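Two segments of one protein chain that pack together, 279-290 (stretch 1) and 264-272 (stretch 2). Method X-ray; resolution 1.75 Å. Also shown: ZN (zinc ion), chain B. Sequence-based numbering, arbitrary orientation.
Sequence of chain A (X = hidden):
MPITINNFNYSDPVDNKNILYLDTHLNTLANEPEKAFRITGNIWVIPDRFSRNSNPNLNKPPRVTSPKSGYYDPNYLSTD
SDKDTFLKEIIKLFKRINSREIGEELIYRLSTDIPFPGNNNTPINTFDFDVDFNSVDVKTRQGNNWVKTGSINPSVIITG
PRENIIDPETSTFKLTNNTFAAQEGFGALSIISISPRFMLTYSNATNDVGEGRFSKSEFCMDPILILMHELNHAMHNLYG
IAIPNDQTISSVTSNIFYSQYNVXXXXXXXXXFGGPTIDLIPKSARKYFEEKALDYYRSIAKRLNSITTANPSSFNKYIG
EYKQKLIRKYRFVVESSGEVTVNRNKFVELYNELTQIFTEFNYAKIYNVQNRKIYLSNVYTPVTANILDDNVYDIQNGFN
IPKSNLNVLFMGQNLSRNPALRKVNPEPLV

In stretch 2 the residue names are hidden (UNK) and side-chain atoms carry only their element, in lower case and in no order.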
ATOM      1  N   ASP A 279       0.993 -21.475  -3.236  1.00 16.96           N
ATOM      2  CA  ASP A 279       0.983 -22.726  -3.990  1.00 19.07           C
ATOM      3  C   ASP A 279      -0.183 -22.841  -4.971  1.00 19.69           C
ATOM      4  O   ASP A 279      -0.207 -23.746  -5.809  1.00 19.24           O
ATOM      5  CB  ASP A 279       0.975 -23.920  -3.035  1.00 22.89           C
ATOM      6  CG  ASP A 279       2.249 -24.018  -2.218  1.00 27.79           C
ATOM      7  OD1 ASP A 279       3.339 -23.828  -2.794  1.00 31.53           O
ATOM      8  OD2 ASP A 279       2.163 -24.290  -1.004  1.00 34.45           O
ATOM      9  N   LEU A 280      -1.155 -21.939  -4.865  1.00 17.35           N
ATOM     10  CA  LEU A 280      -2.291 -21.958  -5.786  1.00 18.36           C
ATOM     11  C   LEU A 280      -1.803 -21.557  -7.176  1.00 18.00           C
ATOM     12  O   LEU A 280      -2.419 -21.903  -8.182  1.00 16.55           O
ATOM     13  CB  LEU A 280      -3.394 -20.998  -5.329  1.00 18.74           C
ATOM     14  CG  LEU A 280      -4.199 -21.398  -4.084  1.00 19.61           C
ATOM     15  CD1 LEU A 280      -5.264 -20.346  -3.805  1.00 19.48           C
ATOM     16  CD2 LEU A 280      -4.848 -22.760  -4.295  1.00 22.17           C
ATOM     17  N   ILE A 281      -0.703 -20.810  -7.230  1.00 16.32           N
ATOM     18  CA  ILE A 281      -0.142 -20.401  -8.516  1.00 15.60           C
ATOM     19  C   ILE A 281       0.732 -21.558  -9.004  1.00 15.59           C
ATOM     20  O   ILE A 281       1.616 -22.014  -8.280  1.00 16.35           O
ATOM     21  CB  ILE A 281       0.762 -19.158  -8.387  1.00 16.94           C
ATOM     22  CG1 ILE A 281      -0.024 -17.995  -7.772  1.00 17.50           C
ATOM     23  CG2 ILE A 281       1.288 -18.751  -9.768  1.00 16.99           C
ATOM     24  CD1 ILE A 281       0.838 -16.778  -7.481  1.00 20.59           C
ATOM     25  N   PRO A 282       0.492 -22.046 -10.231  1.00 16.94           N
ATOM     26  CA  PRO A 282       1.299 -23.156 -10.754  1.00 18.32           C
ATOM     27  C   PRO A 282       2.788 -22.836 -10.629  1.00 19.25           C
ATOM     28  O   PRO A 282       3.225 -21.744 -10.987  1.00 18.56           O
ATOM     29  CB  PRO A 282       0.844 -23.254 -12.209  1.00 19.05           C
ATOM     30  CG  PRO A 282      -0.596 -22.825 -12.136  1.00 19.69           C
ATOM     31  CD  PRO A 282      -0.522 -21.621 -11.213  1.00 16.04           C
ATOM     32  N   LYS A 283       3.564 -23.787 -10.123  1.00 21.42           N
ATOM     33  CA  LYS A 283       4.993 -23.570  -9.943  1.00 24.20           C
ATOM     34  C   LYS A 283       5.656 -23.037 -11.210  1.00 23.24           C
ATOM     35  O   LYS A 283       6.517 -22.156 -11.147  1.00 22.68           O
ATOM     36  CB  LYS A 283       5.671 -24.871  -9.499  1.00 28.92           C
ATOM     37  CG  LYS A 283       7.123 -24.698  -9.078  1.00 35.29           C
ATOM     38  CD  LYS A 283       7.689 -25.989  -8.511  1.00 40.10           C
ATOM     39  CE  LYS A 283       9.126 -25.806  -8.053  1.00 44.33           C
ATOM     40  NZ  LYS A 283       9.241 -24.740  -7.019  1.00 47.14           N
ATOM     41  N   SER A 284       5.252 -23.562 -12.361  1.00 23.08           N
ATOM     42  CA  SER A 284       5.823 -23.128 -13.631  1.00 23.03           C
ATOM     43  C   SER A 284       5.499 -21.663 -13.925  1.00 21.67           C
ATOM     44  O   SER A 284       6.301 -20.952 -14.535  1.00 19.78           O
ATOM     45  CB  SER A 284       5.322 -24.022 -14.772  1.00 23.94           C
ATOM     46  OG  SER A 284       3.910 -24.015 -14.846  1.00 28.74           O
ATOM     47  N   ALA A 285       4.323 -21.213 -13.493  1.00 18.27           N
ATOM     48  CA  ALA A 285       3.922 -19.821 -13.698  1.00 19.08           C
ATOM     49  C   ALA A 285       4.700 -18.918 -12.736  1.00 17.76           C
ATOM     50  O   ALA A 285       5.115 -17.817 -13.105  1.00 17.46           O
ATOM     51  CB  ALA A 285       2.418 -19.662 -13.473  1.00 19.41           C
ATOM     52  N   ARG A 286       4.889 -19.374 -11.500  1.00 18.71           N
ATOM     53  CA  ARG A 286       5.648 -18.584 -10.532  1.00 18.83           C
ATOM     54  C   ARG A 286       7.058 -18.360 -11.077  1.00 19.90           C
ATOM     55  O   ARG A 286       7.586 -17.248 -11.030  1.00 16.71           O
ATOM     56  CB  ARG A 286       5.737 -19.308  -9.187  1.00 21.17           C
ATOM     57  CG  ARG A 286       4.462 -19.253  -8.355  1.00 24.07           C
ATOM     58  CD  ARG A 286       4.673 -19.966  -7.033  1.00 29.24           C
ATOM     59  NE  ARG A 286       4.089 -21.302  -7.049  1.00 35.57           N
ATOM     60  CZ  ARG A 286       4.553 -22.329  -6.349  1.00 34.83           C
ATOM     61  NH1 ARG A 286       5.619 -22.182  -5.576  1.00 37.42           N
ATOM     62  NH2 ARG A 286       3.942 -23.501  -6.417  1.00 37.96           N
ATOM     63  N   LYS A 287       7.664 -19.424 -11.597  1.00 19.11           N
ATOM     64  CA  LYS A 287       9.010 -19.340 -12.157  1.00 20.56           C
ATOM     65  C   LYS A 287       9.038 -18.402 -13.357  1.00 18.67           C
ATOM     66  O   LYS A 287       9.980 -17.626 -13.530  1.00 20.55           O
ATOM     67  CB  LYS A 287       9.497 -20.730 -12.584  1.00 23.92           C
ATOM     68  CG  LYS A 287       9.702 -21.706 -11.439  1.00 31.05           C
ATOM     69  CD  LYS A 287      10.816 -21.256 -10.510  1.00 37.48           C
ATOM     70  CE  LYS A 287      11.033 -22.261  -9.390  1.00 41.82           C
ATOM     71  NZ  LYS A 287      11.376 -23.611  -9.919  1.00 44.13           N
ATOM     72  N   TYR A 288       8.003 -18.481 -14.188  1.00 18.76           N
ATOM     73  CA  TYR A 288       7.895 -17.635 -15.369  1.00 18.33           C
ATOM     74  C   TYR A 288       7.954 -16.148 -15.001  1.00 20.60           C
ATOM     75  O   TYR A 288       8.733 -15.385 -15.571  1.00 17.72           O
ATOM     76  CB  TYR A 288       6.581 -17.932 -16.094  1.00 21.48           C
ATOM     77  CG  TYR A 288       6.250 -16.971 -17.210  1.00 24.65           C
ATOM     78  CD1 TYR A 288       6.881 -17.062 -18.451  1.00 25.95           C
ATOM     79  CD2 TYR A 288       5.317 -15.951 -17.018  1.00 26.92           C
ATOM     80  CE1 TYR A 288       6.589 -16.160 -19.471  1.00 28.40           C
ATOM     81  CE2 TYR A 288       5.023 -15.046 -18.027  1.00 28.08           C
ATOM     82  CZ  TYR A 288       5.659 -15.154 -19.250  1.00 29.98           C
ATOM     83  OH  TYR A 288       5.363 -14.255 -20.246  1.00 32.29           O
ATOM     84  N   PHE A 289       7.130 -15.730 -14.047  1.00 18.92           N
ATOM     85  CA  PHE A 289       7.130 -14.324 -13.656  1.00 19.20           C
ATOM     86  C   PHE A 289       8.430 -13.899 -12.991  1.00 17.32           C
ATOM     87  O   PHE A 289       8.869 -12.763 -13.160  1.00 19.32           O
ATOM     88  CB  PHE A 289       5.925 -14.028 -12.761  1.00 20.44           C
ATOM     89  CG  PHE A 289       4.620 -14.075 -13.501  1.00 23.45           C
ATOM     90  CD1 PHE A 289       4.343 -13.143 -14.493  1.00 26.93           C
ATOM     91  CD2 PHE A 289       3.699 -15.085 -13.252  1.00 28.02           C
ATOM     92  CE1 PHE A 289       3.166 -13.219 -15.234  1.00 28.93           C
ATOM     93  CE2 PHE A 289       2.522 -15.169 -13.987  1.00 28.34           C
ATOM     94  CZ  PHE A 289       2.258 -14.235 -14.981  1.00 28.69           C
ATOM     95  N   GLU A 290       9.058 -14.804 -12.250  1.00 17.27           N
ATOM     96  CA  GLU A 290      10.318 -14.469 -11.605  1.00 18.61           C
ATOM     97  C   GLU A 290      11.401 -14.276 -12.665  1.00 19.84           C
ATOM     98  O   GLU A 290      12.200 -13.345 -12.579  1.00 17.70           O
ATOM     99  CB  GLU A 290      10.745 -15.563 -10.631  1.00 19.08           C
ATOM    100  CG  GLU A 290      11.977 -15.183  -9.831  1.00 22.89           C
ATOM    101  CD  GLU A 290      12.311 -16.174  -8.741  1.00 27.83           C
ATOM    102  OE1 GLU A 290      11.449 -17.016  -8.409  1.00 29.22           O
ATOM    103  OE2 GLU A 290      13.436 -16.101  -8.203  1.00 29.61           O
ATOM    104  N   UNK A 264     -12.297 -13.927  -9.571  1.00 22.99           N
ATOM    105  CA  UNK A 264     -11.010 -14.159 -10.217  1.00 24.49           C
ATOM    106  C   UNK A 264      -9.921 -13.653  -9.283  1.00 24.78           C
ATOM    107  O   UNK A 264      -9.634 -12.455  -9.242  1.00 24.99           O
ATOM    108  c   UNK A 264     -11.671 -13.285 -13.953  1.00 35.86           C
ATOM    109  c   UNK A 264     -12.567 -13.895 -15.021  1.00 40.08           C
ATOM    110  n   UNK A 264     -12.377 -13.250 -16.351  1.00 42.55           N
ATOM    111  c   UNK A 264     -11.872 -13.981 -12.618  1.00 31.61           C
ATOM    112  c   UNK A 264     -10.936 -13.421 -11.555  1.00 25.96           C
ATOM    113  N   UNK A 265      -9.327 -14.573  -8.528  1.00 21.43           N
ATOM    114  CA  UNK A 265      -8.275 -14.233  -7.575  1.00 19.50           C
ATOM    115  C   UNK A 265      -6.975 -13.878  -8.290  1.00 19.64           C
ATOM    116  O   UNK A 265      -6.352 -14.724  -8.937  1.00 16.57           O
ATOM    117  c   UNK A 265      -6.963 -15.224  -5.540  1.00 20.79           C
ATOM    118  c   UNK A 265      -6.877 -16.474  -4.682  1.00 20.95           C
ATOM    119  c   UNK A 265      -7.290 -14.003  -4.683  1.00 21.57           C
ATOM    120  c   UNK A 265      -8.042 -15.405  -6.615  1.00 19.59           C
ATOM    121  N   UNK A 266      -6.570 -12.619  -8.171  1.00 17.03           N
ATOM    122  CA  UNK A 266      -5.347 -12.154  -8.814  1.00 17.28           C
ATOM    123  C   UNK A 266      -4.100 -12.701  -8.139  1.00 17.08           C
ATOM    124  O   UNK A 266      -4.044 -12.823  -6.912  1.00 15.18           O
ATOM    125  c   UNK A 266      -5.290 -10.626  -8.801  1.00 19.47           C
ATOM    126  o   UNK A 266      -5.828  -7.906  -8.404  1.00 34.88           O
ATOM    127  o   UNK A 266      -6.828  -7.791 -10.354  1.00 35.22           O
ATOM    128  c   UNK A 266      -6.375  -8.442  -9.390  1.00 31.03           C
ATOM    129  c   UNK A 266      -6.501  -9.949  -9.407  1.00 24.76           C
ATOM    130  N   UNK A 267      -3.095 -13.035  -8.943  1.00 13.52           N
ATOM    131  CA  UNK A 267      -1.854 -13.550  -8.397  1.00 12.86           C
ATOM    132  C   UNK A 267      -1.191 -12.470  -7.542  1.00 13.28           C
ATOM    133  O   UNK A 267      -0.447 -12.773  -6.614  1.00 12.69           O
ATOM    134  c   UNK A 267      -2.973 -17.130 -10.386  1.00 17.93           C
ATOM    135  c   UNK A 267      -1.097 -17.025 -11.885  1.00 17.84           C
ATOM    136  o   UNK A 267      -2.644 -18.845 -12.014  1.00 18.55           O
ATOM    137  c   UNK A 267      -0.680 -15.836 -11.272  1.00 17.29           C
ATOM    138  c   UNK A 267      -2.241 -17.664 -11.432  1.00 19.71           C
ATOM    139  c   UNK A 267      -0.928 -14.003  -9.531  1.00 12.94           C
ATOM    140  c   UNK A 267      -1.400 -15.280 -10.215  1.00 13.67           C
ATOM    141  c   UNK A 267      -2.551 -15.942  -9.784  1.00 15.97           C
ATOM    142  N   UNK A 268      -1.475 -11.211  -7.857  1.00 13.72           N
ATOM    143  CA  UNK A 268      -0.923 -10.091  -7.091  1.00 14.11           C
ATOM    144  C   UNK A 268      -1.427 -10.171  -5.647  1.00 14.03           C
ATOM    145  O   UNK A 268      -0.694  -9.871  -4.700  1.00 14.73           O
ATOM    146  c   UNK A 268      -1.345  -8.770  -7.721  1.00 14.99           C
ATOM    147  N   UNK A 269      -2.684 -10.575  -5.484  1.00 13.13           N
ATOM    148  CA  UNK A 269      -3.275 -10.704  -4.155  1.00 13.98           C
ATOM    149  C   UNK A 269      -2.662 -11.890  -3.421  1.00 13.70           C
ATOM    150  O   UNK A 269      -2.404 -11.830  -2.218  1.00 12.39           O
ATOM    151  o   UNK A 269      -4.819  -8.625  -2.817  1.00 14.18           O
ATOM    152  c   UNK A 269      -5.334  -8.466  -3.940  1.00 14.98           C
ATOM    153  c   UNK A 269      -4.790 -10.901  -4.257  1.00 13.90           C
ATOM    154  o   UNK A 269      -5.688  -7.355  -4.380  1.00 15.12           O
ATOM    155  c   UNK A 269      -5.545  -9.697  -4.800  1.00 13.61           C
ATOM    156  N   UNK A 270      -2.439 -12.977  -4.150  1.00 14.22           N
ATOM    157  CA  UNK A 270      -1.854 -14.168  -3.559  1.00 13.17           C
ATOM    158  C   UNK A 270      -0.476 -13.861  -2.971  1.00 12.15           C
ATOM    159  O   UNK A 270      -0.144 -14.326  -1.879  1.00 14.29           O
ATOM    160  c   UNK A 270      -3.162 -15.804  -4.957  1.00 15.52           C
ATOM    161  c   UNK A 270      -0.899 -16.457  -4.068  1.00 14.23           C
ATOM    162  c   UNK A 270      -3.200 -16.920  -5.993  1.00 17.58           C
ATOM    163  c   UNK A 270      -1.752 -15.308  -4.608  1.00 14.96           C
ATOM    164  N   UNK A 271       0.328 -13.078  -3.682  1.00 11.70           N
ATOM    165  CA  UNK A 271       1.649 -12.737  -3.167  1.00 11.78           C
ATOM    166  C   UNK A 271       1.573 -11.751  -2.006  1.00 12.36           C
ATOM    167  O   UNK A 271       2.321 -11.872  -1.036  1.00 13.01           O
ATOM    168  c   UNK A 271       3.300 -13.172  -6.472  1.00 19.60           C
ATOM    169  c   UNK A 271       4.588 -15.202  -6.567  1.00 20.81           C
ATOM    170  c   UNK A 271       3.860 -14.321  -4.447  1.00 17.33           C
ATOM    171  o   UNK A 271       5.266 -16.146  -7.305  1.00 21.84           O
ATOM    172  c   UNK A 271       3.972 -14.144  -7.215  1.00 20.88           C
ATOM    173  c   UNK A 271       2.535 -12.169  -4.274  1.00 12.92           C
ATOM    174  c   UNK A 271       4.537 -15.304  -5.185  1.00 19.11           C
ATOM    175  c   UNK A 271       3.236 -13.245  -5.082  1.00 15.73           C
ATOM    176  N   UNK A 272       0.674 -10.778  -2.100  1.00 10.96           N
ATOM    177  CA  UNK A 272       0.526  -9.796  -1.023  1.00 11.44           C
ATOM    178  C   UNK A 272       0.093 -10.494   0.272  1.00 13.39           C
ATOM    179  O   UNK A 272       0.533 -10.131   1.369  1.00 13.00           O
ATOM    180  c   UNK A 272      -0.496  -8.736  -1.419  1.00 11.97           C
TER
HETATM  181 ZN    ZN B 431      -4.369  -6.758  -2.050  1.00 16.27          ZN
HETATM  182  O   HOH W   1      -5.687  -5.159  -1.855  1.00 15.79           O
HETATM  183  O   HOH W   2       6.451 -15.294  -9.503  1.00 20.45           O

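Position 264 carries four carbons in an unbranched row ending in a nitrogen, extended throughout and out of reach of stretch 1; this is a lysine, Lys-264. Position 265 has four carbons that fork at the second, and its CA-to-CB bond points toward stretch 1. One of the fork's two tips meets CD1 of Leu-280. The residue is a leucine, Leu-265, and its CD2 lies 4.3 Å from Leu-280 CD1.

At position 266 three carbons lead to a pair of oxygens, a carboxylate that stays clear of stretch 1. It is Glu-266, the N-cap of the following helix, and its backbone O accepts a hydrogen bond from the backbone N of position 270 (3.2 Å).

Position 267 shows one carbon followed by a six-carbon ring bearing one oxygen, with Ile-281 over one face of the ring and Pro-282 beside the oxygen. This is Tyr-267. Ile-281 CG1 sits 3.9 Å from the ring centroid, only 12° off the normal, a CH-pi contact, while Ile-281 CG2 approaches Tyr-267 CE2 at 3.6 Å. Pro-282 CD lies 3.6 Å from Tyr-267 OH, and Phe-289 CE2 reaches the ring edge, 4.3 Å from Tyr-267 CD2.

A single carbon at position 268, directed away from stretch 1, identifies Ala-268. Position 269 again has three carbons, the third with two oxygens, and does not touch stretch 1; it is Glu-269, whose OE1 binds the zinc ion at 2.1 Å.

Four carbons at position 270 fork at the first, one arm being two carbons long, and the end of that arm packs against Ile-281 and Leu-280. This is an isoleucine, Ile-270; its CD1 lies 3.8 Å from Ile-281 CG1 and 4.1 Å from Leu-280 CB.

Position 271 has one carbon and another six-carbon ring with an oxygen. Its CA-to-CB bond points sideways, but the end of the side chain comes nearer to stretch 1, with Ile-281 over one face of the ring and the oxygen near Arg-286. This is Tyr-271; Ile-281 CD1 lies 4.1 Å from Tyr-271 CE2, and Tyr-271 OH is 3.4 Å from Arg-286 CG. Position 272, one carbon out of reach, is Ala-272.

The contact is centred on Ile-281, which touches Tyr-267, Ile-270 and Tyr-271 and lies over a face of each tyrosine ring. No direct hydrogen bond crosses between the stretches, so apolar packing dominates the 410 Å² buried. One water links them, 2.6 Å from Tyr-271 OH and donating to Arg-286 O at 2.7 Å. Within stretch 1, Arg-286 NE donates to Ile-281 O (2.9 Å), tying the loop that carries the central isoleucine to the helix behind it.

Stretch 2 (264-272) KLEYAEIYA
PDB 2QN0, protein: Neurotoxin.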